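Long-range contact in mannose recognizing lectin (Marasmius oreades, PDB 4TKC), which binds mannose and probably serves as a carbohydrate-recognising lectin of the bulb-type family: residues H5-I17 with G86-D98. Residues are numbered along the deposited sequence; the frame is centred on the assembly and turned at random.
With MAN (alpha-D-mannopyranose), chain D.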
loop_
_atom_site.group_PDB
_atom_site.type_symbol
_atom_site.label_atom_id
_atom_site.label_comp_id
_atom_site.label_asym_id
_atom_site.label_seq_id
_atom_site.Cartn_x
_atom_site.Cartn_y
_atom_site.Cartn_z
ATOM N N HIS A 5 -7.475 1.565 -7.645
ATOM C CA HIS A 5 -7.274 0.151 -7.366
ATOM C C HIS A 5 -5.837 -0.302 -7.659
ATOM O O HIS A 5 -5.530 -0.670 -8.790
ATOM C CB HIS A 5 -8.256 -0.643 -8.209
ATOM C CG HIS A 5 -9.673 -0.242 -7.976
ATOM N ND1 HIS A 5 -10.564 -0.013 -9.006
ATOM C CD2 HIS A 5 -10.329 0.059 -6.831
ATOM C CE1 HIS A 5 -11.734 0.331 -8.495
ATOM N NE2 HIS A 5 -11.630 0.346 -7.177
ATOM N N PRO A 6 -4.960 -0.280 -6.616
ATOM C CA PRO A 6 -3.539 -0.581 -6.882
ATOM C C PRO A 6 -3.244 -2.063 -6.867
ATOM O O PRO A 6 -2.122 -2.480 -7.127
ATOM C CB PRO A 6 -2.810 0.089 -5.726
ATOM C CG PRO A 6 -3.793 0.932 -5.009
ATOM C CD PRO A 6 -5.146 0.345 -5.305
ATOM N N TYR A 7 -4.282 -2.862 -6.555
ATOM C CA TYR A 7 -4.086 -4.267 -6.209
ATOM C C TYR A 7 -5.066 -5.227 -6.886
ATOM O O TYR A 7 -5.064 -6.423 -6.543
ATOM C CB TYR A 7 -4.229 -4.441 -4.686
ATOM C CG TYR A 7 -3.094 -3.901 -3.886
ATOM C CD1 TYR A 7 -1.950 -4.643 -3.785
ATOM C CD2 TYR A 7 -3.279 -2.839 -3.046
ATOM C CE1 TYR A 7 -0.878 -4.141 -3.073
ATOM C CE2 TYR A 7 -2.215 -2.331 -2.307
ATOM C CZ TYR A 7 -1.046 -3.049 -2.263
ATOM O OH TYR A 7 0.007 -2.553 -1.464
ATOM N N GLY A 8 -5.893 -4.737 -7.806
ATOM C CA GLY A 8 -7.030 -5.561 -8.284
ATOM C C GLY A 8 -7.900 -6.002 -7.097
ATOM O O GLY A 8 -8.286 -5.210 -6.250
ATOM N N SER A 9 -8.094 -7.317 -7.005
ATOM C CA SER A 9 -8.946 -7.878 -5.952
ATOM C C SER A 9 -8.295 -8.211 -4.620
ATOM O O SER A 9 -8.953 -8.452 -3.606
ATOM C CB SER A 9 -9.558 -9.210 -6.452
ATOM O OG SER A 9 -8.533 -10.202 -6.607
ATOM N N THR A 10 -6.958 -8.195 -4.596
ATOM C CA THR A 10 -6.261 -8.913 -3.561
ATOM C C THR A 10 -5.143 -8.110 -2.880
ATOM O O THR A 10 -4.264 -7.551 -3.564
ATOM C CB THR A 10 -5.696 -10.234 -4.135
ATOM O OG1 THR A 10 -6.772 -11.044 -4.659
ATOM C CG2 THR A 10 -4.873 -11.023 -3.094
ATOM N N LEU A 11 -5.202 -8.022 -1.557
ATOM C CA LEU A 11 -4.175 -7.384 -0.730
ATOM C C LEU A 11 -3.250 -8.458 -0.198
ATOM O O LEU A 11 -3.625 -9.221 0.673
ATOM C CB LEU A 11 -4.824 -6.634 0.450
ATOM C CG LEU A 11 -3.971 -5.528 1.049
ATOM C CD1 LEU A 11 -3.657 -4.449 0.011
ATOM C CD2 LEU A 11 -4.640 -4.918 2.256
ATOM N N PRO A 12 -2.069 -8.614 -0.790
ATOM C CA PRO A 12 -1.089 -9.578 -0.278
ATOM C C PRO A 12 -0.335 -9.066 0.969
ATOM O O PRO A 12 -0.582 -7.952 1.417
ATOM C CB PRO A 12 -0.118 -9.748 -1.460
ATOM C CG PRO A 12 -0.316 -8.558 -2.318
ATOM C CD PRO A 12 -1.518 -7.792 -1.884
ATOM N N GLU A 13 0.467 -9.937 1.584
ATOM C CA GLU A 13 1.359 -9.500 2.673
ATOM C C GLU A 13 2.174 -8.273 2.279
ATOM O O GLU A 13 2.592 -8.147 1.132
ATOM C CB GLU A 13 2.278 -10.622 3.144
ATOM C CG GLU A 13 1.500 -11.783 3.792
ATOM C CD GLU A 13 2.429 -12.874 4.343
ATOM O OE1 GLU A 13 3.621 -12.580 4.597
ATOM O OE2 GLU A 13 1.986 -14.031 4.485
ATOM N N ASN A 14 2.176 -7.366 3.230
ATOM C CA ASN A 14 2.765 -6.009 3.062
ATOM C C ASN A 14 1.934 -5.079 2.208
ATOM O O ASN A 14 2.322 -3.964 1.913
ATOM C CB ASN A 14 4.210 -6.023 2.519
ATOM C CG ASN A 14 5.173 -6.579 3.524
ATOM O OD1 ASN A 14 5.129 -6.191 4.707
ATOM N ND2 ASN A 14 5.949 -7.571 3.117
ATOM N N GLY A 15 0.759 -5.526 1.798
ATOM C CA GLY A 15 -0.122 -4.667 1.062
ATOM C C GLY A 15 -0.815 -3.649 1.960
ATOM O O GLY A 15 -1.349 -4.012 3.017
ATOM N N VAL A 16 -1.034 -2.441 1.431
ATOM C CA VAL A 16 -1.697 -1.394 2.156
ATOM C C VAL A 16 -2.656 -0.636 1.266
ATOM O O VAL A 16 -2.326 -0.245 0.143
ATOM C CB VAL A 16 -0.688 -0.351 2.716
ATOM C CG1 VAL A 16 -1.440 0.878 3.216
ATOM C CG2 VAL A 16 0.087 -0.978 3.850
ATOM N N ILE A 17 -3.893 -0.495 1.778
ATOM C CA ILE A 17 -4.900 0.391 1.171
ATOM C C ILE A 17 -5.101 1.648 2.001
ATOM O O ILE A 17 -5.469 1.552 3.174
ATOM C CB ILE A 17 -6.332 -0.213 1.182
ATOM C CG1 ILE A 17 -6.363 -1.675 0.829
ATOM C CG2 ILE A 17 -7.251 0.598 0.289
ATOM C CD1 ILE A 17 -7.757 -2.252 0.920
ATOM N N GLY A 86 -0.807 -15.983 12.237
ATOM C CA GLY A 86 -0.341 -17.340 12.186
ATOM C C GLY A 86 0.868 -17.467 11.277
ATOM O O GLY A 86 1.372 -16.475 10.712
ATOM N N ASP A 87 1.273 -18.720 11.068
ATOM C CA ASP A 87 2.475 -19.048 10.300
ATOM C C ASP A 87 2.173 -19.707 8.937
ATOM O O ASP A 87 3.103 -20.132 8.248
ATOM C CB ASP A 87 3.378 -19.997 11.096
ATOM C CG ASP A 87 3.866 -19.396 12.395
ATOM O OD1 ASP A 87 4.377 -18.257 12.378
ATOM O OD2 ASP A 87 3.783 -20.095 13.432
ATOM N N ASP A 88 0.898 -19.727 8.530
ATOM C CA ASP A 88 0.484 -20.412 7.289
ATOM C C ASP A 88 0.592 -19.461 6.083
ATOM O O ASP A 88 -0.413 -19.205 5.415
ATOM C CB ASP A 88 -0.919 -20.992 7.409
ATOM C CG ASP A 88 -0.954 -22.242 8.263
ATOM O OD1 ASP A 88 0.124 -22.832 8.504
ATOM O OD2 ASP A 88 -2.058 -22.650 8.676
ATOM N N HIS A 89 1.813 -19.004 5.815
ATOM C CA HIS A 89 2.123 -18.081 4.711
ATOM C C HIS A 89 2.001 -18.792 3.352
ATOM O O HIS A 89 2.315 -19.976 3.248
ATOM C CB HIS A 89 3.531 -17.489 4.859
ATOM C CG HIS A 89 3.711 -16.746 6.134
ATOM N ND1 HIS A 89 3.184 -15.485 6.334
ATOM C CD2 HIS A 89 4.193 -17.144 7.332
ATOM C CE1 HIS A 89 3.414 -15.103 7.577
ATOM N NE2 HIS A 89 4.058 -16.077 8.194
ATOM N N PRO A 90 1.610 -18.036 2.303
ATOM C CA PRO A 90 1.305 -16.588 2.328
ATOM C C PRO A 90 -0.126 -16.310 2.758
ATOM O O PRO A 90 -1.047 -17.142 2.476
ATOM C CB PRO A 90 1.450 -16.178 0.861
ATOM C CG PRO A 90 1.067 -17.412 0.104
ATOM C CD PRO A 90 1.547 -18.587 0.935
ATOM N N TYR A 91 -0.389 -15.140 3.321
ATOM C CA TYR A 91 -1.761 -14.672 3.629
ATOM C C TYR A 91 -2.182 -13.644 2.598
ATOM O O TYR A 91 -1.327 -12.847 2.111
ATOM C CB TYR A 91 -1.755 -14.042 5.025
ATOM C CG TYR A 91 -1.621 -15.027 6.158
ATOM C CD1 TYR A 91 -0.385 -15.417 6.631
ATOM C CD2 TYR A 91 -2.779 -15.608 6.721
ATOM C CE1 TYR A 91 -0.241 -16.356 7.624
ATOM C CE2 TYR A 91 -2.659 -16.557 7.708
ATOM C CZ TYR A 91 -1.416 -16.937 8.158
ATOM O OH TYR A 91 -1.345 -17.878 9.142
ATOM N N ASN A 92 -3.468 -13.608 2.260
ATOM C CA ASN A 92 -3.977 -12.665 1.297
ATOM C C ASN A 92 -5.349 -12.252 1.708
ATOM O O ASN A 92 -6.132 -13.142 2.167
ATOM C CB ASN A 92 -4.027 -13.302 -0.079
ATOM C CG ASN A 92 -2.661 -13.401 -0.714
ATOM O OD1 ASN A 92 -2.171 -12.436 -1.300
ATOM N ND2 ASN A 92 -2.067 -14.578 -0.631
ATOM N N LEU A 93 -5.747 -11.016 1.457
ATOM C CA LEU A 93 -7.137 -10.595 1.675
ATOM C C LEU A 93 -7.742 -10.438 0.293
ATOM O O LEU A 93 -7.242 -9.641 -0.518
ATOM C CB LEU A 93 -7.206 -9.258 2.456
ATOM C CG LEU A 93 -8.558 -8.571 2.623
ATOM C CD1 LEU A 93 -9.276 -9.293 3.742
ATOM C CD2 LEU A 93 -8.468 -7.072 2.924
ATOM N N VAL A 94 -8.848 -11.185 0.034
ATOM C CA VAL A 94 -9.410 -11.199 -1.295
ATOM C C VAL A 94 -10.849 -10.659 -1.308
ATOM O O VAL A 94 -11.740 -11.130 -0.540
ATOM C CB VAL A 94 -9.415 -12.623 -1.920
ATOM C CG1 VAL A 94 -9.917 -12.579 -3.346
ATOM C CG2 VAL A 94 -8.016 -13.215 -1.908
ATOM N N CYS A 95 -11.107 -9.742 -2.234
ATOM C CA CYS A 95 -12.428 -9.124 -2.444
ATOM C C CYS A 95 -13.048 -9.889 -3.615
ATOM O O CYS A 95 -12.644 -9.678 -4.780
ATOM C CB CYS A 95 -12.262 -7.626 -2.781
ATOM S SG CYS A 95 -13.807 -6.707 -2.980
ATOM N N GLN A 96 -14.017 -10.769 -3.300
ATOM C CA GLN A 96 -14.490 -11.746 -4.304
ATOM C C GLN A 96 -15.763 -11.277 -5.032
ATOM O O GLN A 96 -16.538 -10.455 -4.494
ATOM C CB GLN A 96 -14.768 -13.097 -3.627
ATOM C CG GLN A 96 -13.528 -13.740 -3.042
ATOM C CD GLN A 96 -13.724 -15.079 -2.363
ATOM O OE1 GLN A 96 -14.886 -15.499 -2.080
ATOM N NE2 GLN A 96 -12.694 -15.867 -2.314
ATOM N N ASN A 97 -15.957 -11.832 -6.235
ATOM C CA ASN A 97 -17.156 -11.576 -7.004
ATOM C C ASN A 97 -18.450 -11.991 -6.273
ATOM O O ASN A 97 -19.465 -11.331 -6.451
ATOM C CB ASN A 97 -17.145 -12.328 -8.334
ATOM C CG ASN A 97 -16.104 -11.842 -9.304
ATOM O OD1 ASN A 97 -15.589 -10.719 -9.208
ATOM N ND2 ASN A 97 -15.799 -12.683 -10.277
ATOM N N ASP A 98 -18.340 -12.938 -5.336
ATOM C CA ASP A 98 -19.558 -13.384 -4.635
ATOM C C ASP A 98 -19.971 -12.434 -3.517
ATOM O O ASP A 98 -21.084 -12.624 -2.928
ATOM C CB ASP A 98 -19.462 -14.832 -4.170
ATOM C CG ASP A 98 -18.459 -15.079 -3.069
ATOM O OD1 ASP A 98 -17.728 -14.145 -2.633
ATOM O OD2 ASP A 98 -18.308 -16.295 -2.738
HETATM C C1 MAN D . -17.921 -18.895 0.750
HETATM C C2 MAN D . -17.182 -18.348 -0.466
HETATM C C3 MAN D . -15.754 -18.886 -0.449
HETATM C C4 MAN D . -15.068 -18.527 0.880
HETATM C C5 MAN D . -15.898 -19.067 2.050
HETATM C C6 MAN D . -15.347 -18.598 3.373
HETATM O O1 MAN D . -18.096 -20.292 0.630
HETATM O O2 MAN D . -17.236 -16.950 -0.408
HETATM O O3 MAN D . -15.052 -18.300 -1.522
HETATM O O4 MAN D . -13.760 -19.073 0.894
HETATM O O5 MAN D . -17.255 -18.632 1.955
HETATM O O6 MAN D . -16.013 -19.253 4.431
HETATM O O HOH W 1 0.665 -12.685 0.311
#
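Glu13 meets the His89 ring at its edge, with OE2 lying in the plane of the imidazole, while one face of that ring carries CE1 of Tyr91, 3.7 Å above its plane and displaced toward the rim. The same OE2 sits at the edge of the Tyr91 ring, 3.5 Å from Tyr91 CD1, and Asp88 O covers one face of the phenol near its rim. The carboxylate is turned 66° from the imidazole. His89 ND1 donates to Glu13 OE2 over 2.6 Å, nearly straight, on the syn side but 25° out of the carboxylate plane, and Tyr91 N reaches the anti lone pair of the same oxygen at 2.9 Å, so two N-H groups grip one carboxylate oxygen; the negative charge would probably favour a protonated imidazole. Extended beyond CG (chi2 -176°), the Glu13 chain reaches past the strand end to the cis-proline loop, and a water accepts from Glu13 N and donates to Tyr91 O.

From here the two segments run as antiparallel neighbours, strand 10-12 forming the edge of one of the three four-stranded antiparallel sheets of the beta-prism II fold of bulb-type lectins; the chain then crosses at 15-18 into the next sheet. Leu11 and Leu93 are a hydrogen-bonded pair, N to O in both directions, and Cys95 N binds Ser9 O. The buried Leu11 and Leu93 side chains, CB to CB 4.1 Å, point to the inner face, where Leu11 also rests on Met63 and Leu93 on Leu101 and Val103. On the other face Thr10 and Val94 lie side by side. Thr10 CG2, anti to its own N, approaches Asn92 OD1 at 3.5 Å, and that oxygen also lies 3.2 Å from Pro12 CA. Just past the strand, Asp98 OD2 accepts a 2.6 Å hydrogen bond from mannose O2, in a pocket completed by residues including Asn100 and Tyr104.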